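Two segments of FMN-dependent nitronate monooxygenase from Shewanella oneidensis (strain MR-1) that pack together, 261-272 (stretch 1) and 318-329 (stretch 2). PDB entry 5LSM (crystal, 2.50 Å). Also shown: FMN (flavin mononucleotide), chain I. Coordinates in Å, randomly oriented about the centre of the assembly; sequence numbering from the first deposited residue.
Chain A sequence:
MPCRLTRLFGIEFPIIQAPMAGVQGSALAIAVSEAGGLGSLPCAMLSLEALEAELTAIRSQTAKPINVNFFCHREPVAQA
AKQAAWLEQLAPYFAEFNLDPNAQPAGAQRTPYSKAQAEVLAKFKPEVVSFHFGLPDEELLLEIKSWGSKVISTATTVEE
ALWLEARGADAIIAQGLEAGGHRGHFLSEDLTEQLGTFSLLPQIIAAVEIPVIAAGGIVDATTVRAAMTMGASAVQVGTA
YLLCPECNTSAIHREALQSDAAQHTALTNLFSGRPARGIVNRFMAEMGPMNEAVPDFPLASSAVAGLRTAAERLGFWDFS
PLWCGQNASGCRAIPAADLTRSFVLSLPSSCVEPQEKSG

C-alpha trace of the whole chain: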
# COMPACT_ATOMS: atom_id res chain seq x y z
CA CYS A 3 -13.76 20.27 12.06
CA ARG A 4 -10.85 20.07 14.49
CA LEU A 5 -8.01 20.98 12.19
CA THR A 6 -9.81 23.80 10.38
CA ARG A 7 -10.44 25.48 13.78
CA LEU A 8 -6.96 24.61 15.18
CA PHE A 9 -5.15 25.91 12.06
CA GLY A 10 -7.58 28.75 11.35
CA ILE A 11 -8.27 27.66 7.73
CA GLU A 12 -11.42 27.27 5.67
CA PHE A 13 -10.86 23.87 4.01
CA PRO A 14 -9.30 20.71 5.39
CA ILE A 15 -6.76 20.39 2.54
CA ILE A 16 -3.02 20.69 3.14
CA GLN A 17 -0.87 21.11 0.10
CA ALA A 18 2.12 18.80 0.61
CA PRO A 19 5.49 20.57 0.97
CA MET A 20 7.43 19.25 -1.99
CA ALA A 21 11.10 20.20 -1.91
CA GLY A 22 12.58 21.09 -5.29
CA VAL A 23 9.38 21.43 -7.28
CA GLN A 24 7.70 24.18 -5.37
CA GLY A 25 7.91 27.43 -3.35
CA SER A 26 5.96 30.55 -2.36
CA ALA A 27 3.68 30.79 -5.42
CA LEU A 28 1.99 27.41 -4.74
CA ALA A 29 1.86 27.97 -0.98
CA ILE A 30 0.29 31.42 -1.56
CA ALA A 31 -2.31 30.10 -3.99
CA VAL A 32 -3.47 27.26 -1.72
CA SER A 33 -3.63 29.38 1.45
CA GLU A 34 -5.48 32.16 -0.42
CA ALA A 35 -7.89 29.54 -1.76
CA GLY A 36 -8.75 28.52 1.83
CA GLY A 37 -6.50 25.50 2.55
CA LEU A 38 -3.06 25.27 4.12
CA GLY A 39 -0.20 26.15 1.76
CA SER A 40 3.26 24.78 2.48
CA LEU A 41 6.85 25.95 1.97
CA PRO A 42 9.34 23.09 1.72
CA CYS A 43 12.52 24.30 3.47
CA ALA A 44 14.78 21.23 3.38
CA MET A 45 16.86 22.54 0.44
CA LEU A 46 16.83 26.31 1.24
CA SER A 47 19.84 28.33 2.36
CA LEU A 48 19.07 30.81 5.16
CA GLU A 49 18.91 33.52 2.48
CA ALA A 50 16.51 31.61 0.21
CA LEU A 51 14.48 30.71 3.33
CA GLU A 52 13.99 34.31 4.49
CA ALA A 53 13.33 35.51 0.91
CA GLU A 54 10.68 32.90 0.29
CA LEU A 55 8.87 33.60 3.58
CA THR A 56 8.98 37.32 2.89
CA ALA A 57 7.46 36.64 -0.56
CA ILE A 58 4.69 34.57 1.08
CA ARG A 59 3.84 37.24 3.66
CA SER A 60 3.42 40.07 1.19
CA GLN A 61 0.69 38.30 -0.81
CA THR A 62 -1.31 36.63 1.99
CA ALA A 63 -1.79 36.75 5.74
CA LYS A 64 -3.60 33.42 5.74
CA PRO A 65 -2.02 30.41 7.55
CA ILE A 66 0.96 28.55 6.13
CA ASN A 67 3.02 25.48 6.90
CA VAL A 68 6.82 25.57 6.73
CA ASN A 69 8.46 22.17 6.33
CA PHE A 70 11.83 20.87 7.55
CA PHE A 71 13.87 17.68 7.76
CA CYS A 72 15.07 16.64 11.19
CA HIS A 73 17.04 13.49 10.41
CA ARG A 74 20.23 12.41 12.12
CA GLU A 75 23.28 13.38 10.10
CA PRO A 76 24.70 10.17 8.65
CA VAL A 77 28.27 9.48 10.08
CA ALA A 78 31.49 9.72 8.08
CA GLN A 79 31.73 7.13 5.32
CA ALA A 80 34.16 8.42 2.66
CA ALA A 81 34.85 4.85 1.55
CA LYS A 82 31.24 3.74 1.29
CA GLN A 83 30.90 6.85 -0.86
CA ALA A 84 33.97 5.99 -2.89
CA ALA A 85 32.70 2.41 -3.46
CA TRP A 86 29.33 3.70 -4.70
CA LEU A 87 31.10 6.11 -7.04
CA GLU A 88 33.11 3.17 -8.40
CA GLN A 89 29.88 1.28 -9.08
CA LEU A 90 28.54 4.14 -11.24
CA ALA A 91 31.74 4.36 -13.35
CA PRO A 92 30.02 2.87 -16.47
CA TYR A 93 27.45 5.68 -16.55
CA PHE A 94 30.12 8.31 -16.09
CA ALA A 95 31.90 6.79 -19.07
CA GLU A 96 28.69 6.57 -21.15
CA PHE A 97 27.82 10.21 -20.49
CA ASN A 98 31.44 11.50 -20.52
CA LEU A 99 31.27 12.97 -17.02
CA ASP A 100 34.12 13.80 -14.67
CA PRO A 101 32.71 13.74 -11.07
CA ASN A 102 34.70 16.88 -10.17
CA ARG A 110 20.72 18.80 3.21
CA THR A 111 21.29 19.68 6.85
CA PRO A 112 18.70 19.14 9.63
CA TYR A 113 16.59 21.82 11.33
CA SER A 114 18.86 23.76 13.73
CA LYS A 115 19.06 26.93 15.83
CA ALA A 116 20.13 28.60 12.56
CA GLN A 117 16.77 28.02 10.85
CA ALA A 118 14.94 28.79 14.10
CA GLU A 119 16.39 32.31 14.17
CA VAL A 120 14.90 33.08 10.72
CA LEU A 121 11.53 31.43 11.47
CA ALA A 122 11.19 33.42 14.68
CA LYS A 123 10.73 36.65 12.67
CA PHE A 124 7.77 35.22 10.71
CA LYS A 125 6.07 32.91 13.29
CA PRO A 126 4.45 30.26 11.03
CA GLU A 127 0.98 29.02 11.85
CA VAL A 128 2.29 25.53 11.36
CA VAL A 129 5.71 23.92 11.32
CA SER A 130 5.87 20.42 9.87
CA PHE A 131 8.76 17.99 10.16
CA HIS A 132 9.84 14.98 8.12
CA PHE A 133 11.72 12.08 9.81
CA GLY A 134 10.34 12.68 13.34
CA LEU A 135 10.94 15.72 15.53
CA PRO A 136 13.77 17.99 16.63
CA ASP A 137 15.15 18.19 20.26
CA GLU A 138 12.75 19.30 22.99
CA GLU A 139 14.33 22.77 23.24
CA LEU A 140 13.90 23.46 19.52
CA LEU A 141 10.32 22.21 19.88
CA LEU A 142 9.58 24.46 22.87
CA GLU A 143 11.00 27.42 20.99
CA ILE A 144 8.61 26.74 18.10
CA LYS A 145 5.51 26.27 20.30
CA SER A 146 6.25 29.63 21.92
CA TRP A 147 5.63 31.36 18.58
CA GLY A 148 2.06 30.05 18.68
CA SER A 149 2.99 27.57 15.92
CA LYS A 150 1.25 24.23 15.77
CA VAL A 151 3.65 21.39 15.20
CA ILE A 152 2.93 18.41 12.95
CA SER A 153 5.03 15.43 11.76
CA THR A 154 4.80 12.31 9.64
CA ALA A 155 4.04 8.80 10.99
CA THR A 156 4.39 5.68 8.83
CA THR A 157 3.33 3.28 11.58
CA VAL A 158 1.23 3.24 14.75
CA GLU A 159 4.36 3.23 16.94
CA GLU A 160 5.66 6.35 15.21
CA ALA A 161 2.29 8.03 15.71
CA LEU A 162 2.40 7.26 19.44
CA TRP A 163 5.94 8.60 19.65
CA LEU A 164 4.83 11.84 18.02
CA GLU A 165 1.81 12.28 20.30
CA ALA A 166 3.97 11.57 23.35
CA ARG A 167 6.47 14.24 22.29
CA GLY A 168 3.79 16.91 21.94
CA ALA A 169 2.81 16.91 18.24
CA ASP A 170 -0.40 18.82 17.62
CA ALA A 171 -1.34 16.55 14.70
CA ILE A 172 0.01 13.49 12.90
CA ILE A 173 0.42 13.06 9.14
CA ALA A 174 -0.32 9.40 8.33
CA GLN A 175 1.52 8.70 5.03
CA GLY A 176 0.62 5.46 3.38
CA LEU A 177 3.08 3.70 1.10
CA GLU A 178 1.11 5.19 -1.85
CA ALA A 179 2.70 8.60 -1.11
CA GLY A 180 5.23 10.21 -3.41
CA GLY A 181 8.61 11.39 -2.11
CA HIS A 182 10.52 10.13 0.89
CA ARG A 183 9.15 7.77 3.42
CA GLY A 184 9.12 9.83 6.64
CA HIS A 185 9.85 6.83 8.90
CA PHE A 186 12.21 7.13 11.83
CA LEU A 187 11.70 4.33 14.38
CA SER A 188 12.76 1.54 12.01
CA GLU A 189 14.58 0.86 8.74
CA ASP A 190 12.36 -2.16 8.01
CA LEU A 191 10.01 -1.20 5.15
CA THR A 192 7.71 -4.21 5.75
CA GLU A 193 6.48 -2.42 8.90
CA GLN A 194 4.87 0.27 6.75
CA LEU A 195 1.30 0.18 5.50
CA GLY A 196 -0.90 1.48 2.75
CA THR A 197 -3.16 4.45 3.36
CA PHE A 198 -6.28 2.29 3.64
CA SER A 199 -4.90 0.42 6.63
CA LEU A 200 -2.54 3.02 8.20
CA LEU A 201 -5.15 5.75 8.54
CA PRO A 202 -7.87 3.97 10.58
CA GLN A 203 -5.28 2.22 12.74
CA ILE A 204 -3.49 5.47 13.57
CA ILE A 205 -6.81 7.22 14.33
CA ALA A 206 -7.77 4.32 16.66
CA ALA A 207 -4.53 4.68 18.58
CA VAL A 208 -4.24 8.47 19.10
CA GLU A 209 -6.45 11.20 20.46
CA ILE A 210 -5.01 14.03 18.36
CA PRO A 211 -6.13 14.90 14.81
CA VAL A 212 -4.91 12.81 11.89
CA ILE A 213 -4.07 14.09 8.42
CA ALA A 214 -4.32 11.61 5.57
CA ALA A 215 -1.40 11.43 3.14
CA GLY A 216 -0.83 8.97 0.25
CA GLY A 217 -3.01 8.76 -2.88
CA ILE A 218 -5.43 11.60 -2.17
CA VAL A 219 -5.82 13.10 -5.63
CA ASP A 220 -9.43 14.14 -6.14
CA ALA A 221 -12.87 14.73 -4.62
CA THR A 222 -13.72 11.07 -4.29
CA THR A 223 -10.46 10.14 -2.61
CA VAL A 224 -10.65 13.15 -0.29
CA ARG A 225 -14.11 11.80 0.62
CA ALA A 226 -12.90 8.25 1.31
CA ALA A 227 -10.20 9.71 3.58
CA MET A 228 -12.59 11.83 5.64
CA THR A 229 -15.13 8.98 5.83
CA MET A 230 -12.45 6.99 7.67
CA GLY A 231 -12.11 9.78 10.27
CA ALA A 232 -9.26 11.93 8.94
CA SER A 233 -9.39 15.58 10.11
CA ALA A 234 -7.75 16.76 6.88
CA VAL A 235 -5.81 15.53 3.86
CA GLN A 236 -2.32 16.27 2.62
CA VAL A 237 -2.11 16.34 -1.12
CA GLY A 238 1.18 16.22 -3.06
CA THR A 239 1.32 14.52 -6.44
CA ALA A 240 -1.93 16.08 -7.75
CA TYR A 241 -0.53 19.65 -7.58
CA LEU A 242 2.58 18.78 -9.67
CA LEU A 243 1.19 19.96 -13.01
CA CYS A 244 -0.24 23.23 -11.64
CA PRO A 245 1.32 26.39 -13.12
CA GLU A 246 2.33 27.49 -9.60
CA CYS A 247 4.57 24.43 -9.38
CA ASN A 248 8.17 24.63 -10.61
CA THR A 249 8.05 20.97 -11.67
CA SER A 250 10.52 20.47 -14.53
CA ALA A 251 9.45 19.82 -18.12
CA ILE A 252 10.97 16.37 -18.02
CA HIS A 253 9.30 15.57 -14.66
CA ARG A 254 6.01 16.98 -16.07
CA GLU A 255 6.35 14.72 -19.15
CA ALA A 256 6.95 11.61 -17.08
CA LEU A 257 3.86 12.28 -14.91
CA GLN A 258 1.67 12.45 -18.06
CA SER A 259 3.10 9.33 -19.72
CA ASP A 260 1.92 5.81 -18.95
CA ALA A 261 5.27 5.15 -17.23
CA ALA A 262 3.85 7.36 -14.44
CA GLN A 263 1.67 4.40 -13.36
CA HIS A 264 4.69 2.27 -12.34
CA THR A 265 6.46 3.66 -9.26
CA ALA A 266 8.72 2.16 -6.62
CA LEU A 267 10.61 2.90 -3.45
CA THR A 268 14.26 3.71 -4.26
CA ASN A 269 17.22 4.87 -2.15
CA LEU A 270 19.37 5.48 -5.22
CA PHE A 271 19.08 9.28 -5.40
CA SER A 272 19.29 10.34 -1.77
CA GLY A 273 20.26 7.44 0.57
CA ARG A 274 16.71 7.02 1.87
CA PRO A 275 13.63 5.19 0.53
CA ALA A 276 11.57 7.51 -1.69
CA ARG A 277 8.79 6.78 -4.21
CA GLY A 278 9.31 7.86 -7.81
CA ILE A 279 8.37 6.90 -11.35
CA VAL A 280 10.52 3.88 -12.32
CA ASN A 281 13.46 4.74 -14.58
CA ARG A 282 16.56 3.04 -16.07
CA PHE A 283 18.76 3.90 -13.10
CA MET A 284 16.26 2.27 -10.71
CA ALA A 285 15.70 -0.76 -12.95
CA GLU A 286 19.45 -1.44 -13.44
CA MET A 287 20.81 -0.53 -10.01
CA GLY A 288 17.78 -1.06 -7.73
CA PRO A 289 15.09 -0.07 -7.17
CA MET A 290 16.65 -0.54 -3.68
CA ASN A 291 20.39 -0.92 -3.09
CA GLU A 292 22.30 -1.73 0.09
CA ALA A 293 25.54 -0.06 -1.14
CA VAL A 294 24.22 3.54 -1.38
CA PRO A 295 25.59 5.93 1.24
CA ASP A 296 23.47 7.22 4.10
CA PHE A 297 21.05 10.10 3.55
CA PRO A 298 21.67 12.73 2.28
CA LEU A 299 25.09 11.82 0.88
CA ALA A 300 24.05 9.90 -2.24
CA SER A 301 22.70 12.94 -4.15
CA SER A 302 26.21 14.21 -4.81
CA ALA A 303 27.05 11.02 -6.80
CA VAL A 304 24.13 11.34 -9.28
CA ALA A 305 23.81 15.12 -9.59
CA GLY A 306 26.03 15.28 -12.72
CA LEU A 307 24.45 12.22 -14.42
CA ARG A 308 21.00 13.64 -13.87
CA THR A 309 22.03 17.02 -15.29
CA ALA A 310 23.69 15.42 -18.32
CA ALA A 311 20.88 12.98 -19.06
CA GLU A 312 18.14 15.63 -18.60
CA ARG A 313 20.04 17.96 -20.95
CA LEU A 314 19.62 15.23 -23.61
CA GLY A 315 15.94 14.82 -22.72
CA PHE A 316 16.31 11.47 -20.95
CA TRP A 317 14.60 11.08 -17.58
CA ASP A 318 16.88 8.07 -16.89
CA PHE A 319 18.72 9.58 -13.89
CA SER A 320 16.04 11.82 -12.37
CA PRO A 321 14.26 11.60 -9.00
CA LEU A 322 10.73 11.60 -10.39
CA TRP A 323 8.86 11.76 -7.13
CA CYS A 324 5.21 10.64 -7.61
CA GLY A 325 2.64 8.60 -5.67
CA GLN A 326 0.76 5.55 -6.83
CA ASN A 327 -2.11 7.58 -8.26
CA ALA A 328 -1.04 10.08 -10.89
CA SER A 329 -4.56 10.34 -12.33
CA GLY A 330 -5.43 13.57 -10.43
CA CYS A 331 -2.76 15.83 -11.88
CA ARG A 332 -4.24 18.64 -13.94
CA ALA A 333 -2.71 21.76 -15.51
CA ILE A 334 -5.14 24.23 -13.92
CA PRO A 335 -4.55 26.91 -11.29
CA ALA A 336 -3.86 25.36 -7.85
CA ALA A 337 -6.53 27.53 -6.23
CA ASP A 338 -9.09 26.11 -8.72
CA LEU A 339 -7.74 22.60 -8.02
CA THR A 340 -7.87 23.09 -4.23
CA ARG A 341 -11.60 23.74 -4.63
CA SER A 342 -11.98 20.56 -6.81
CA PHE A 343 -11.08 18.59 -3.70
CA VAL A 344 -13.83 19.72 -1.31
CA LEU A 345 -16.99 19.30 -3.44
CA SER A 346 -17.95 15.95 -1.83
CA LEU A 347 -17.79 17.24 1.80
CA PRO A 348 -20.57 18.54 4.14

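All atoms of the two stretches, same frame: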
# COMPACT_ATOMS: atom_id res chain seq x y z
N ALA A 261 4.24 5.49 -18.24
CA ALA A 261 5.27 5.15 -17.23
C ALA A 261 4.90 5.66 -15.81
O ALA A 261 5.24 5.03 -14.81
CB ALA A 261 6.62 5.71 -17.66
N ALA A 262 4.21 6.79 -15.73
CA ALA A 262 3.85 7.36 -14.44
C ALA A 262 3.14 6.37 -13.53
O ALA A 262 3.26 6.46 -12.32
CB ALA A 262 2.99 8.60 -14.64
N GLN A 263 2.41 5.42 -14.12
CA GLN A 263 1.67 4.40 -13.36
C GLN A 263 2.55 3.43 -12.58
O GLN A 263 2.09 2.88 -11.58
CB GLN A 263 0.74 3.60 -14.28
CG GLN A 263 -0.48 4.39 -14.76
CD GLN A 263 -1.16 3.74 -15.95
OE1 GLN A 263 -0.94 4.13 -17.10
NE2 GLN A 263 -1.99 2.72 -15.69
N HIS A 264 3.78 3.19 -13.04
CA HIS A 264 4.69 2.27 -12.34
C HIS A 264 5.72 3.04 -11.50
O HIS A 264 6.63 3.66 -12.04
CB HIS A 264 5.42 1.35 -13.33
CG HIS A 264 6.30 0.33 -12.66
ND1 HIS A 264 7.28 -0.36 -13.34
CD2 HIS A 264 6.30 -0.16 -11.40
CE1 HIS A 264 7.89 -1.18 -12.50
NE2 HIS A 264 7.31 -1.09 -11.32
N THR A 265 5.55 2.99 -10.17
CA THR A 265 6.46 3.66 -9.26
C THR A 265 7.07 2.64 -8.34
O THR A 265 6.63 1.50 -8.32
CB THR A 265 5.77 4.73 -8.40
OG1 THR A 265 4.77 4.11 -7.58
CG2 THR A 265 5.13 5.78 -9.26
N ALA A 266 8.13 3.03 -7.63
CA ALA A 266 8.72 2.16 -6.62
C ALA A 266 9.56 2.92 -5.63
O ALA A 266 10.06 4.01 -5.90
CB ALA A 266 9.53 1.05 -7.28
N LEU A 267 9.73 2.33 -4.46
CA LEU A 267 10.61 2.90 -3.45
C LEU A 267 12.06 2.68 -3.89
O LEU A 267 12.42 1.57 -4.28
CB LEU A 267 10.35 2.23 -2.11
CG LEU A 267 8.94 2.39 -1.56
CD1 LEU A 267 8.80 1.64 -0.25
CD2 LEU A 267 8.62 3.86 -1.38
N THR A 268 12.85 3.75 -3.88
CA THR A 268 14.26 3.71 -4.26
C THR A 268 15.09 4.57 -3.32
O THR A 268 14.65 5.64 -2.91
CB THR A 268 14.46 4.23 -5.70
OG1 THR A 268 15.86 4.30 -5.99
CG2 THR A 268 13.88 5.61 -5.90
N ASN A 269 16.26 4.06 -2.92
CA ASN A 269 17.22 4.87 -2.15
C ASN A 269 18.35 5.43 -3.01
O ASN A 269 19.30 6.02 -2.49
CB ASN A 269 17.80 4.05 -1.00
CG ASN A 269 18.63 2.84 -1.47
OD1 ASN A 269 18.41 2.29 -2.53
ND2 ASN A 269 19.52 2.40 -0.62
N LEU A 270 18.23 5.28 -4.33
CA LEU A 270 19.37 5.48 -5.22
C LEU A 270 19.77 6.95 -5.33
O LEU A 270 20.92 7.24 -5.60
CB LEU A 270 19.09 4.91 -6.62
CG LEU A 270 19.11 3.38 -6.75
CD1 LEU A 270 18.62 2.93 -8.10
CD2 LEU A 270 20.51 2.82 -6.51
N PHE A 271 18.83 7.87 -5.12
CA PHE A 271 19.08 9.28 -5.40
C PHE A 271 19.48 10.07 -4.17
O PHE A 271 20.03 11.16 -4.29
CB PHE A 271 17.84 9.93 -6.02
CG PHE A 271 17.37 9.27 -7.26
CD1 PHE A 271 17.92 9.60 -8.49
CD2 PHE A 271 16.45 8.23 -7.20
CE1 PHE A 271 17.50 8.98 -9.65
CE2 PHE A 271 16.02 7.60 -8.36
CZ PHE A 271 16.56 7.97 -9.58
N SER A 272 19.15 9.55 -3.00
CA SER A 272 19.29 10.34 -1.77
C SER A 272 19.98 9.58 -0.61
O SER A 272 20.61 10.20 0.24
CB SER A 272 17.92 10.82 -1.34
OG SER A 272 17.16 9.72 -0.84
N ASP A 318 16.28 9.32 -17.39
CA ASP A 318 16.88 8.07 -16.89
C ASP A 318 17.57 8.21 -15.52
O ASP A 318 17.72 7.22 -14.82
CB ASP A 318 17.91 7.50 -17.91
CG ASP A 318 17.26 7.09 -19.26
OD1 ASP A 318 16.08 7.44 -19.49
OD2 ASP A 318 17.94 6.46 -20.10
N PHE A 319 18.00 9.40 -15.15
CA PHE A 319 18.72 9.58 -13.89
C PHE A 319 18.07 10.65 -13.01
O PHE A 319 18.75 11.33 -12.24
CB PHE A 319 20.21 9.90 -14.16
CG PHE A 319 20.97 8.74 -14.73
CD1 PHE A 319 21.58 7.82 -13.90
CD2 PHE A 319 20.98 8.51 -16.10
CE1 PHE A 319 22.23 6.71 -14.42
CE2 PHE A 319 21.62 7.40 -16.63
CZ PHE A 319 22.25 6.51 -15.79
N SER A 320 16.75 10.79 -13.12
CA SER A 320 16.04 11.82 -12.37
C SER A 320 15.24 11.22 -11.20
O SER A 320 14.67 10.14 -11.33
CB SER A 320 15.09 12.58 -13.30
OG SER A 320 15.81 13.30 -14.29
N PRO A 321 15.22 11.91 -10.05
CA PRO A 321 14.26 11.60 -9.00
C PRO A 321 12.85 12.11 -9.35
O PRO A 321 12.55 13.29 -9.18
CB PRO A 321 14.83 12.34 -7.79
CG PRO A 321 15.48 13.54 -8.38
CD PRO A 321 16.08 13.04 -9.68
N LEU A 322 12.02 11.22 -9.86
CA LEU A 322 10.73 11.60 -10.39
C LEU A 322 9.68 11.30 -9.33
O LEU A 322 8.90 10.36 -9.46
CB LEU A 322 10.45 10.79 -11.66
CG LEU A 322 11.38 10.99 -12.85
CD1 LEU A 322 11.14 9.90 -13.87
CD2 LEU A 322 11.13 12.36 -13.48
N TRP A 323 9.71 12.05 -8.25
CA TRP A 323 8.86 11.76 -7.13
C TRP A 323 7.38 11.85 -7.52
O TRP A 323 6.98 12.77 -8.22
CB TRP A 323 9.16 12.75 -6.01
CG TRP A 323 10.50 12.61 -5.30
CD1 TRP A 323 11.01 13.49 -4.42
CD2 TRP A 323 11.46 11.53 -5.38
NE1 TRP A 323 12.22 13.05 -3.93
CE2 TRP A 323 12.54 11.87 -4.53
CE3 TRP A 323 11.55 10.35 -6.13
CZ2 TRP A 323 13.67 11.05 -4.37
CZ3 TRP A 323 12.67 9.53 -5.96
CH2 TRP A 323 13.70 9.88 -5.08
N CYS A 324 6.58 10.86 -7.10
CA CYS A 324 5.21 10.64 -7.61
C CYS A 324 4.60 9.48 -6.82
O CYS A 324 5.27 8.51 -6.51
CB CYS A 324 5.20 10.32 -9.11
SG CYS A 324 3.55 9.98 -9.83
N GLY A 325 3.34 9.63 -6.42
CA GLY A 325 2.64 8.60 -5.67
C GLY A 325 2.05 7.58 -6.60
O GLY A 325 2.26 7.62 -7.79
N GLN A 326 1.27 6.67 -6.06
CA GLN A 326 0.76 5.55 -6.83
C GLN A 326 -0.51 5.88 -7.58
O GLN A 326 -1.08 5.01 -8.24
CB GLN A 326 0.52 4.35 -5.94
CG GLN A 326 1.78 3.62 -5.52
CD GLN A 326 1.47 2.30 -4.83
OE1 GLN A 326 0.53 2.20 -4.02
NE2 GLN A 326 2.23 1.28 -5.16
N ASN A 327 -0.96 7.12 -7.48
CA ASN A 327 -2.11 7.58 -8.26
C ASN A 327 -1.78 8.92 -8.89
O ASN A 327 -1.83 9.95 -8.23
CB ASN A 327 -3.36 7.70 -7.37
CG ASN A 327 -4.65 7.77 -8.16
OD1 ASN A 327 -4.65 8.06 -9.35
ND2 ASN A 327 -5.76 7.46 -7.51
N ALA A 328 -1.34 8.88 -10.14
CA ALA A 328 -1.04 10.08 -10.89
C ALA A 328 -2.27 10.65 -11.60
O ALA A 328 -2.19 11.69 -12.23
CB ALA A 328 0.07 9.80 -11.89
N SER A 329 -3.42 10.00 -11.48
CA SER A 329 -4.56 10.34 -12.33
C SER A 329 -5.21 11.70 -11.98
O SER A 329 -6.14 12.12 -12.67
CB SER A 329 -5.61 9.24 -12.25
OG SER A 329 -6.32 9.32 -11.02
N1 FMN I . 7.32 15.71 2.53
C2 FMN I . 8.06 16.51 3.35
O2 FMN I . 7.88 16.45 4.60
N3 FMN I . 9.01 17.35 2.88
C4 FMN I . 9.26 17.45 1.57
O4 FMN I . 10.14 18.22 1.14
C4A FMN I . 8.50 16.61 0.63
N5 FMN I . 8.70 16.70 -0.69
C5A FMN I . 7.97 15.99 -1.56
C6 FMN I . 8.23 16.17 -2.92
C7 FMN I . 7.50 15.48 -3.86
C7M FMN I . 7.84 15.68 -5.32
C8 FMN I . 6.43 14.54 -3.42
C8M FMN I . 5.64 13.77 -4.46
C9 FMN I . 6.17 14.35 -2.06
C9A FMN I . 6.91 15.05 -1.09
N10 FMN I . 6.67 14.95 0.32
C10 FMN I . 7.48 15.72 1.19
C1' FMN I . 5.67 14.03 0.89
C2' FMN I . 4.30 14.68 0.99
O2' FMN I . 4.26 15.52 2.16
C3' FMN I . 3.19 13.62 1.08
O3' FMN I . 3.55 12.63 2.04
C4' FMN I . 2.92 12.89 -0.24
O4' FMN I . 3.05 13.73 -1.39
C5' FMN I . 1.52 12.31 -0.17
O5' FMN I . 1.25 11.45 -1.28
P FMN I . 0.75 11.97 -2.72
O1P FMN I . -0.13 13.18 -2.48
O2P FMN I . 0.01 10.78 -3.26
O3P FMN I . 2.04 12.28 -3.40
O HOH W 1 -0.26 3.59 -10.43

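Which side chain is most covered by the other stretch? The ring of Phe271 is, its CA-to-CB bond pointing toward stretch 2 and its chi1 in the m well. Pro321 covers one face of the ring, with CG of Phe271 4.0 Å from CB of Pro321 and CE1 of Phe271 3.7 Å from N of Pro321. Backbone carbonyls complete the pocket: O of Phe319 lies at the ring edge, 3.7 Å from CE1 of Phe271, and O of Ser320 comes within 3.4 Å of CZ of Phe271. A flat, apolar side chain suits such a slot, since it fills the space and asks for no polar partner.

How does Trp323 join in when its CB points away? The long indole reaches back, so that CH2 of Trp323 meets CD2 of Phe271 at 3.8 Å, the two planes standing at 86°. The methyl CG2 of Thr268 sits at the indole edge, 4.1 Å from CZ3 of Trp323, while OG1 of Thr268 accepts a hydrogen bond from N of Leu270 at 3.1 Å. The same tryptophan touches the flavin, CB of Trp323 being 3.3 Å from C7M of FMN.

What does Thr265 fit against? Its CA-to-CB bond points toward the backbone of stretch 2, placing CG2 of Thr265 3.7 Å from O of Gly325 and OG1 of Thr265 3.7 Å from CG of Gln326. Gly325 suits its place because of the flavin: a CB there would lie 2.7 Å from O2P of FMN.

What closes the far end? Two small methyls meet, CB of Ala262 lying 4.2 Å from CB of Ala328. No direct hydrogen bond crosses the contact, but a water bridges it, donating to O of Gln263 and to O of Gln326, each 2.7 Å from the water O. Otherwise shape does the work, burying 437 Å² in all.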